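Local structure of acetyltransferase (Sinorhizobium meliloti, 4JXR) at residues A9-R22 with E33-F46. The protein probably transfers acetyl groups from acetyl-CoA to an amine substrate, as a GNAT-superfamily enzyme related to phosphinothricin acetyltransferases. Residues are numbered along the deposited sequence; the frame is centred on the assembly and turned at random. Where two conformers were deposited one is given.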
ATOM      1  N   ALA A   9      -6.979  12.989 -19.681  1.00  9.09           N
ATOM      2  CA  ALA A   9      -8.372  12.848 -19.340  1.00  9.43           C
ATOM      3  C   ALA A   9      -8.963  14.173 -18.908  1.00 11.05           C
ATOM      4  O   ALA A   9      -8.308  14.978 -18.256  1.00 12.36           O
ATOM      5  CB  ALA A   9      -8.488  11.852 -18.182  1.00  9.65           C
ATOM      6  N   VAL A  10     -10.253  14.348 -19.183  1.00 10.86           N
ATOM      7  CA  VAL A  10     -11.021  15.499 -18.732  1.00 12.02           C
ATOM      8  C   VAL A  10     -12.278  14.983 -18.094  1.00 11.78           C
ATOM      9  O   VAL A  10     -12.687  13.811 -18.249  1.00 11.85           O
ATOM     10  CB  VAL A  10     -11.312  16.497 -19.901  1.00 14.16           C
ATOM     11  CG1 VAL A  10     -10.000  17.083 -20.409  1.00 15.82           C
ATOM     12  CG2 VAL A  10     -12.098  15.843 -20.981  1.00 15.17           C
ATOM     13  N   ALA A  11     -13.026  15.893 -17.455  1.00 13.06           N
ATOM     14  CA  ALA A  11     -14.263  15.497 -16.797  1.00 13.76           C
ATOM     15  C   ALA A  11     -15.237  14.783 -17.686  1.00 13.39           C
ATOM     16  O   ALA A  11     -15.928  13.863 -17.274  1.00 13.31           O
ATOM     17  CB  ALA A  11     -14.918  16.702 -16.114  1.00 14.89           C
ATOM     18  N   ALA A  12     -15.316  15.201 -18.972  1.00 14.27           N
ATOM     19  CA  ALA A  12     -16.209  14.589 -19.931  1.00 15.26           C
ATOM     20  C   ALA A  12     -15.885  13.148 -20.254  1.00 13.29           C
ATOM     21  O   ALA A  12     -16.719  12.479 -20.837  1.00 15.90           O
ATOM     22  CB  ALA A  12     -16.238  15.399 -21.221  1.00 17.68           C
ATOM     23  N   ASP A  13     -14.706  12.633 -19.804  1.00 11.86           N
ATOM     24  CA  ASP A  13     -14.364  11.232 -20.022  1.00 11.44           C
ATOM     25  C   ASP A  13     -14.822  10.313 -18.905  1.00 10.33           C
ATOM     26  O   ASP A  13     -14.654   9.101 -19.027  1.00 10.53           O
ATOM     27  CB  ASP A  13     -12.844  11.123 -20.141  1.00 10.46           C
ATOM     28  CG  ASP A  13     -12.268  11.893 -21.284  1.00 10.89           C
ATOM     29  OD1 ASP A  13     -12.914  11.947 -22.383  1.00 12.27           O
ATOM     30  OD2 ASP A  13     -11.151  12.434 -21.141  1.00 11.71           O
ATOM     31  N   LEU A  14     -15.370  10.868 -17.816  1.00 10.75           N
ATOM     32  CA  LEU A  14     -15.638  10.051 -16.639  0.50 10.46           C
ATOM     33  C   LEU A  14     -16.656   8.940 -16.853  1.00 10.08           C
ATOM     34  O   LEU A  14     -16.550   7.890 -16.214  1.00 10.17           O
ATOM     35  CB  LEU A  14     -15.967  10.913 -15.395  0.50 10.87           C
ATOM     36  CG  LEU A  14     -14.874  11.138 -14.341  0.50 11.15           C
ATOM     37  CD1 LEU A  14     -14.383   9.840 -13.687  0.50 12.69           C
ATOM     38  CD2 LEU A  14     -13.770  11.839 -15.107  0.50 10.46           C
ATOM     39  N   ARG A  15     -17.663   9.190 -17.687  1.00  9.98           N
ATOM     40  CA  ARG A  15     -18.639   8.141 -17.920  0.50  9.89           C
ATOM     41  C   ARG A  15     -17.986   6.885 -18.528  1.00 10.39           C
ATOM     42  O   ARG A  15     -18.213   5.748 -18.084  1.00 11.02           O
ATOM     43  CB  ARG A  15     -19.779   8.678 -18.791  0.50 11.15           C
ATOM     44  CG  ARG A  15     -20.894   7.683 -18.939  0.50 10.83           C
ATOM     45  CD  ARG A  15     -22.131   8.380 -19.494  0.50 11.12           C
ATOM     46  NE  ARG A  15     -23.310   7.546 -19.441  0.50 10.28           N
ATOM     47  CZ  ARG A  15     -23.770   6.888 -20.497  0.50 10.45           C
ATOM     48  NH1 ARG A  15     -23.220   7.047 -21.675  0.50 13.51           N
ATOM     49  NH2 ARG A  15     -24.829   6.112 -20.347  0.50 12.60           N
ATOM     50  N   SER A  16     -17.155   7.114 -19.557  1.00 10.91           N
ATOM     51  CA  SER A  16     -16.443   6.024 -20.192  1.00 11.39           C
ATOM     52  C   SER A  16     -15.423   5.363 -19.256  1.00 10.55           C
ATOM     53  O   SER A  16     -15.341   4.128 -19.222  1.00 10.88           O
ATOM     54  CB  SER A  16     -15.711   6.522 -21.422  1.00 12.91           C
ATOM     55  OG  SER A  16     -16.606   7.007 -22.451  1.00 17.19           O
ATOM     56  N   ILE A  17     -14.686   6.165 -18.502  1.00  9.63           N
ATOM     57  CA  ILE A  17     -13.746   5.631 -17.531  1.00  9.50           C
ATOM     58  C   ILE A  17     -14.457   4.732 -16.523  1.00  9.28           C
ATOM     59  O   ILE A  17     -14.004   3.627 -16.193  1.00  9.82           O
ATOM     60  CB  ILE A  17     -13.016   6.776 -16.844  1.00  9.43           C
ATOM     61  CG1 ILE A  17     -11.992   7.425 -17.783  1.00 10.21           C
ATOM     62  CG2 ILE A  17     -12.356   6.331 -15.543  1.00 10.23           C
ATOM     63  CD1 ILE A  17     -11.523   8.775 -17.356  1.00 10.48           C
ATOM     64  N   THR A  18     -15.621   5.191 -16.045  1.00  9.22           N
ATOM     65  CA  THR A  18     -16.388   4.454 -15.067  1.00  9.23           C
ATOM     66  C   THR A  18     -16.824   3.109 -15.621  1.00  9.57           C
ATOM     67  O   THR A  18     -16.797   2.109 -14.939  1.00 10.31           O
ATOM     68  CB  THR A  18     -17.553   5.313 -14.558  1.00 10.13           C
ATOM     69  OG1 THR A  18     -17.057   6.497 -13.934  1.00 10.42           O
ATOM     70  CG2 THR A  18     -18.398   4.563 -13.551  1.00 11.28           C
ATOM     71  N   GLU A  19     -17.290   3.153 -16.867  1.00 10.17           N
ATOM     72  CA  GLU A  19     -17.716   1.889 -17.507  0.70 11.59           C
ATOM     73  C   GLU A  19     -16.575   0.781 -17.757  1.00 10.73           C
ATOM     74  O   GLU A  19     -16.672  -0.442 -17.517  1.00 11.93           O
ATOM     75  CB  GLU A  19     -18.447   2.115 -18.827  0.70 12.97           C
ATOM     76  CG  GLU A  19     -18.934   0.778 -19.435  0.70 17.39           C
ATOM     77  CD  GLU A  19     -19.658  -0.142 -18.422  0.70 27.56           C
ATOM     78  OE1 GLU A  19     -19.309  -1.372 -18.271  0.70 34.07           O
ATOM     79  OE2 GLU A  19     -20.595   0.376 -17.778  0.70 31.46           O
ATOM     80  N   ILE A  20     -15.410   1.355 -18.138  1.00 10.35           N
ATOM     81  CA  ILE A  20     -14.234   0.531 -18.294  1.00 10.26           C
ATOM     82  C   ILE A  20     -13.861  -0.090 -16.966  1.00 10.05           C
ATOM     83  O   ILE A  20     -13.588  -1.290 -16.865  1.00 11.16           O
ATOM     84  CB  ILE A  20     -13.070   1.308 -18.918  1.00  9.87           C
ATOM     85  CG1 ILE A  20     -13.398   1.689 -20.353  1.00 11.06           C
ATOM     86  CG2 ILE A  20     -11.779   0.545 -18.865  1.00 11.34           C
ATOM     87  CD1 ILE A  20     -12.507   2.764 -20.935  1.00 13.19           C
ATOM     88  N   TYR A  21     -13.801   0.736 -15.931  1.00  9.59           N
ATOM     89  CA  TYR A  21     -13.435   0.226 -14.624  1.00  9.34           C
ATOM     90  C   TYR A  21     -14.485  -0.767 -14.111  1.00 10.36           C
ATOM     91  O   TYR A  21     -14.129  -1.782 -13.524  1.00 11.13           O
ATOM     92  CB  TYR A  21     -13.234   1.369 -13.627  1.00  9.22           C
ATOM     93  CG  TYR A  21     -12.607   0.922 -12.318  1.00  8.90           C
ATOM     94  CD1 TYR A  21     -11.349   0.335 -12.293  1.00  9.49           C
ATOM     95  CD2 TYR A  21     -13.272   1.082 -11.116  1.00  9.59           C
ATOM     96  CE1 TYR A  21     -10.781  -0.084 -11.105  1.00 10.03           C
ATOM     97  CE2 TYR A  21     -12.707   0.671  -9.920  1.00  9.89           C
ATOM     98  CZ  TYR A  21     -11.456   0.089  -9.924  1.00  9.55           C
ATOM     99  OH  TYR A  21     -10.873  -0.328  -8.752  1.00 11.41           O
ATOM    100  N   ARG A  22     -15.768  -0.474 -14.329  1.00 10.15           N
ATOM    101  CA  ARG A  22     -16.815  -1.400 -13.903  0.50 10.91           C
ATOM    102  C   ARG A  22     -16.573  -2.817 -14.471  1.00 11.19           C
ATOM    103  O   ARG A  22     -16.687  -3.822 -13.752  1.00 11.93           O
ATOM    104  CB  ARG A  22     -18.177  -0.876 -14.356  0.50 11.94           C
ATOM    105  CG  ARG A  22     -19.333  -1.845 -14.110  0.50 13.95           C
ATOM    106  CD  ARG A  22     -20.702  -1.253 -14.502  0.50 16.98           C
ATOM    107  NE  ARG A  22     -21.787  -2.107 -13.987  0.50 20.66           N
ATOM    108  CZ  ARG A  22     -22.388  -1.943 -12.813  0.50 20.59           C
ATOM    109  NH1 ARG A  22     -22.085  -0.912 -12.020  0.50 22.27           N
ATOM    110  NH2 ARG A  22     -23.313  -2.810 -12.449  0.50 23.96           N
ATOM    111  N   GLU A  33     -10.946  -4.211  -5.905  1.00 10.54           N
ATOM    112  CA  GLU A  33     -12.376  -3.736  -5.603  0.50 12.06           C
ATOM    113  C   GLU A  33     -13.542  -4.736  -6.139  1.00 12.43           C
ATOM    114  O   GLU A  33     -13.259  -5.422  -7.102  1.00 13.33           O
ATOM    115  CB  GLU A  33     -12.540  -2.374  -6.280  0.50 13.10           C
ATOM    116  CG  GLU A  33     -13.578  -1.448  -5.708  0.50 12.66           C
ATOM    117  CD  GLU A  33     -13.173   0.018  -5.797  0.50 16.28           C
ATOM    118  OE1 GLU A  33     -12.355   0.412  -6.663  0.50 12.47           O
ATOM    119  OE2 GLU A  33     -13.696   0.781  -4.989  0.50 22.63           O
ATOM    120  N   GLU A  34     -14.589  -4.918  -5.345  1.00 13.10           N
ATOM    121  CA  GLU A  34     -15.635  -5.889  -5.626  1.00 14.67           C
ATOM    122  C   GLU A  34     -16.872  -5.208  -6.219  1.00 13.74           C
ATOM    123  O   GLU A  34     -17.502  -5.753  -7.107  1.00 15.43           O
ATOM    124  CB  GLU A  34     -16.003  -6.629  -4.340  1.00 18.52           C
ATOM    125  CG  GLU A  34     -17.379  -7.287  -4.332  1.00 20.54           C
ATOM    126  CD  GLU A  34     -17.731  -7.982  -3.021  1.00 21.53           C
ATOM    127  OE1 GLU A  34     -17.959  -7.300  -2.013  1.00 19.99           O
ATOM    128  OE2 GLU A  34     -17.798  -9.226  -3.021  1.00 22.63           O
ATOM    129  N   THR A  35     -17.205  -4.035  -5.692  1.00 13.40           N
ATOM    130  CA  THR A  35     -18.406  -3.309  -6.107  1.00 13.77           C
ATOM    131  C   THR A  35     -17.994  -2.185  -7.025  1.00 12.65           C
ATOM    132  O   THR A  35     -17.195  -1.343  -6.618  1.00 14.41           O
ATOM    133  CB  THR A  35     -19.172  -2.784  -4.883  1.00 15.86           C
ATOM    134  OG1 THR A  35     -19.522  -3.913  -4.047  1.00 18.65           O
ATOM    135  CG2 THR A  35     -20.426  -2.051  -5.313  1.00 18.77           C
ATOM    136  N   PRO A  36     -18.512  -2.119  -8.245  1.00 12.71           N
ATOM    137  CA  PRO A  36     -18.100  -1.003  -9.098  1.00 12.65           C
ATOM    138  C   PRO A  36     -18.433   0.339  -8.503  1.00 12.36           C
ATOM    139  O   PRO A  36     -19.591   0.579  -8.094  1.00 13.70           O
ATOM    140  CB  PRO A  36     -18.929  -1.206 -10.362  1.00 14.59           C
ATOM    141  CG  PRO A  36     -19.164  -2.717 -10.393  1.00 14.92           C
ATOM    142  CD  PRO A  36     -19.368  -3.075  -8.970  1.00 14.01           C
ATOM    143  N   PRO A  37     -17.488   1.275  -8.482  1.00 11.77           N
ATOM    144  CA  PRO A  37     -17.802   2.612  -8.037  1.00 11.65           C
ATOM    145  C   PRO A  37     -18.728   3.293  -9.004  1.00 10.48           C
ATOM    146  O   PRO A  37     -18.717   3.052 -10.188  1.00 11.55           O
ATOM    147  CB  PRO A  37     -16.460   3.307  -7.960  1.00 13.61           C
ATOM    148  CG  PRO A  37     -15.452   2.216  -7.962  1.00 15.09           C
ATOM    149  CD  PRO A  37     -16.038   1.046  -8.649  1.00 12.14           C
ATOM    150  N   SER A  38     -19.523   4.219  -8.469  1.00 11.25           N
ATOM    151  CA  SER A  38     -20.330   5.082  -9.313  1.00 11.39           C
ATOM    152  C   SER A  38     -19.449   6.082 -10.060  1.00 10.17           C
ATOM    153  O   SER A  38     -18.300   6.324  -9.700  1.00 10.47           O
ATOM    154  CB  SER A  38     -21.299   5.865  -8.410  1.00 12.57           C
ATOM    155  OG  SER A  38     -20.560   6.773  -7.626  1.00 12.67           O
ATOM    156  N   GLU A  39     -20.024   6.713 -11.091  1.00 11.07           N
ATOM    157  CA  GLU A  39     -19.354   7.773 -11.772  1.00 10.76           C
ATOM    158  C   GLU A  39     -18.980   8.894 -10.827  1.00 10.28           C
ATOM    159  O   GLU A  39     -17.911   9.483 -10.912  1.00 10.24           O
ATOM    160  CB  GLU A  39     -20.177   8.269 -12.954  1.00 11.86           C
ATOM    161  CG  GLU A  39     -19.448   9.314 -13.766  1.00 13.43           C
ATOM    162  CD  GLU A  39     -20.220   9.844 -14.988  1.00 14.57           C
ATOM    163  OE1 GLU A  39     -21.104   9.170 -15.437  1.00 17.60           O
ATOM    164  OE2 GLU A  39     -19.844  10.965 -15.414  1.00 16.47           O
ATOM    165  N   ALA A  40     -19.860   9.197  -9.859  1.00 11.12           N
ATOM    166  CA  ALA A  40     -19.586  10.238  -8.887  1.00 10.34           C
ATOM    167  C   ALA A  40     -18.297   9.892  -8.090  1.00  9.84           C
ATOM    168  O   ALA A  40     -17.486  10.770  -7.833  1.00 10.28           O
ATOM    169  CB  ALA A  40     -20.735  10.409  -7.930  1.00 11.13           C
ATOM    170  N   GLU A  41     -18.181   8.629  -7.687  1.00  9.60           N
ATOM    171  CA  GLU A  41     -16.998   8.208  -6.942  1.00 10.07           C
ATOM    172  C   GLU A  41     -15.762   8.264  -7.812  1.00  9.50           C
ATOM    173  O   GLU A  41     -14.705   8.735  -7.372  1.00  9.88           O
ATOM    174  CB  GLU A  41     -17.192   6.852  -6.334  1.00 11.00           C
ATOM    175  CG  GLU A  41     -15.956   6.276  -5.654  1.00 12.49           C
ATOM    176  CD  GLU A  41     -15.405   7.063  -4.512  1.00 13.28           C
ATOM    177  OE1 GLU A  41     -16.172   7.794  -3.852  1.00 15.94           O
ATOM    178  OE2 GLU A  41     -14.184   6.934  -4.242  1.00 14.32           O
HETATM  179  N   MSE A  42     -15.842   7.781  -9.042  1.00  9.37           N
HETATM  180  CA  MSE A  42     -14.711   7.838  -9.952  1.00  9.10           C
HETATM  181  C   MSE A  42     -14.280   9.281 -10.188  1.00  8.69           C
HETATM  182  O   MSE A  42     -13.086   9.573 -10.353  1.00  9.30           O
HETATM  183  CB  MSE A  42     -15.016   7.146 -11.246  1.00  9.65           C
HETATM  184  CG  MSE A  42     -15.205   5.610 -11.093  1.00 11.15           C
HETATM  185 SE   MSE A  42     -13.696   4.692 -10.415  1.00 14.08          SE
HETATM  186  CE  MSE A  42     -12.567   4.701 -12.008  1.00 13.40           C
ATOM    187  N   ALA A  43     -15.264  10.202 -10.278  1.00  9.04           N
ATOM    188  CA  ALA A  43     -14.986  11.596 -10.476  1.00  9.46           C
ATOM    189  C   ALA A  43     -14.240  12.213  -9.300  1.00  9.22           C
ATOM    190  O   ALA A  43     -13.339  13.011  -9.516  1.00  9.57           O
ATOM    191  CB  ALA A  43     -16.289  12.362 -10.733  1.00  9.51           C
ATOM    192  N   LEU A  44     -14.600  11.852  -8.085  1.00  9.08           N
ATOM    193  CA  LEU A  44     -13.873  12.310  -6.919  1.00  9.28           C
ATOM    194  C   LEU A  44     -12.437  11.783  -6.940  1.00  8.98           C
ATOM    195  O   LEU A  44     -11.489  12.513  -6.684  1.00  9.89           O
ATOM    196  CB  LEU A  44     -14.570  11.906  -5.637  1.00  9.87           C
ATOM    197  CG  LEU A  44     -13.853  12.226  -4.341  1.00 11.65           C
ATOM    198  CD1 LEU A  44     -13.550  13.693  -4.249  1.00 12.14           C
ATOM    199  CD2 LEU A  44     -14.653  11.802  -3.142  1.00 14.18           C
ATOM    200  N   ARG A  45     -12.275  10.507  -7.283  1.00  8.78           N
ATOM    201  CA  ARG A  45     -10.927   9.944  -7.394  1.00  8.48           C
ATOM    202  C   ARG A  45     -10.100  10.694  -8.436  1.00  8.77           C
ATOM    203  O   ARG A  45      -8.940  11.013  -8.194  1.00  9.64           O
ATOM    204  CB  ARG A  45     -10.993   8.452  -7.707  1.00  8.47           C
ATOM    205  CG  ARG A  45     -11.639   7.634  -6.599  1.00  8.79           C
ATOM    206  CD  ARG A  45     -11.749   6.164  -6.959  1.00  9.89           C
ATOM    207  NE  ARG A  45     -12.525   5.419  -5.981  1.00 10.28           N
ATOM    208  CZ  ARG A  45     -12.677   4.094  -5.994  1.00 11.08           C
ATOM    209  NH1 ARG A  45     -12.096   3.364  -6.930  1.00 11.71           N
ATOM    210  NH2 ARG A  45     -13.415   3.502  -5.068  1.00 13.21           N
ATOM    211  N   PHE A  46     -10.689  10.969  -9.593  1.00  8.74           N
ATOM    212  CA  PHE A  46     -10.029  11.721 -10.636  1.00  8.92           C
ATOM    213  C   PHE A  46      -9.623  13.099 -10.144  1.00  9.29           C
ATOM    214  O   PHE A  46      -8.514  13.555 -10.403  1.00 10.06           O
ATOM    215  CB  PHE A  46     -10.979  11.845 -11.841  1.00  9.45           C
ATOM    216  CG  PHE A  46     -10.612  12.892 -12.833  1.00  9.18           C
ATOM    217  CD1 PHE A  46      -9.726  12.672 -13.871  1.00 10.95           C
ATOM    218  CD2 PHE A  46     -11.224  14.146 -12.747  1.00 11.11           C
ATOM    219  CE1 PHE A  46      -9.427  13.667 -14.782  1.00 12.18           C
ATOM    220  CE2 PHE A  46     -10.914  15.134 -13.644  1.00 12.02           C
ATOM    221  CZ  PHE A  46     -10.046  14.891 -14.676  1.00 12.40           C
TER
HETATM  222  O   HOH W   1     -17.047   1.510 -11.953  1.00 15.98           O
HETATM  223  O   HOH W   2     -20.470   1.707 -12.418  1.00 27.44           O
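Tyr21 and Glu33 meet through one short hydrogen bond: Tyr21 OH donates to Glu33 OE1 at 2.7 Å, the phenol ring standing steeply (76°) to the carboxylate plane. OE1 receives the hydroxyl on its anti lone pair and keeps the syn one for Arg45 NH1, while Arg45 NH2 reaches Glu33 OE2 at 2.7 Å. This end-on, two-nitrogen grip lies in the guanidinium plane, and NE binds Glu41 OE2, fixing the arginine's rotation. Glu33 and Leu14 each have a second conformer; their contacts hold for the conformer described.

At the edge of the same ring, Pro37 CD lies 3.6 Å from Tyr21 CE2. Selenomethionine Met42 comes obliquely in a Met-aromatic contact, SE 3.7 Å from Tyr21 CD2; its chain, bent at chi2 and again at chi3, curls its methyl CE back to Tyr21 CB and Ile17 CG2. Met42 is a knob among Leu14, Ile17, Thr18 and Tyr21; its unbranched chain can fold to fit. The reverse knob is Leu14, seated among Glu39, Met42, Ala43 and Phe46, with CD2 over the Phe46 face in a CH-pi contact, 4.2 Å from the ring centroid. Small Ala43 admits this branched side chain.

The short axes of helices 14-22 and 39-46 pass 9.2 Å apart, with 107° between their N-to-C directions. Thr18, its CA 5.5 Å from Glu39 CA, suits this close passage: OG1 turns back to donate to Leu14 O (2.7 Å), and so can lie against the carbons of Met42 and Glu39. One water bridges Thr18 O and Pro37 O.

The two N-terminal helices of this GNAT fold are therefore joined by reciprocal knobs-into-holes packing that is largely apolar, while Glu33 OE1, bonded once by Tyr21 and once by Arg45, lets a buried carboxylate couple the ring of helix 14-22 to helix 39-46.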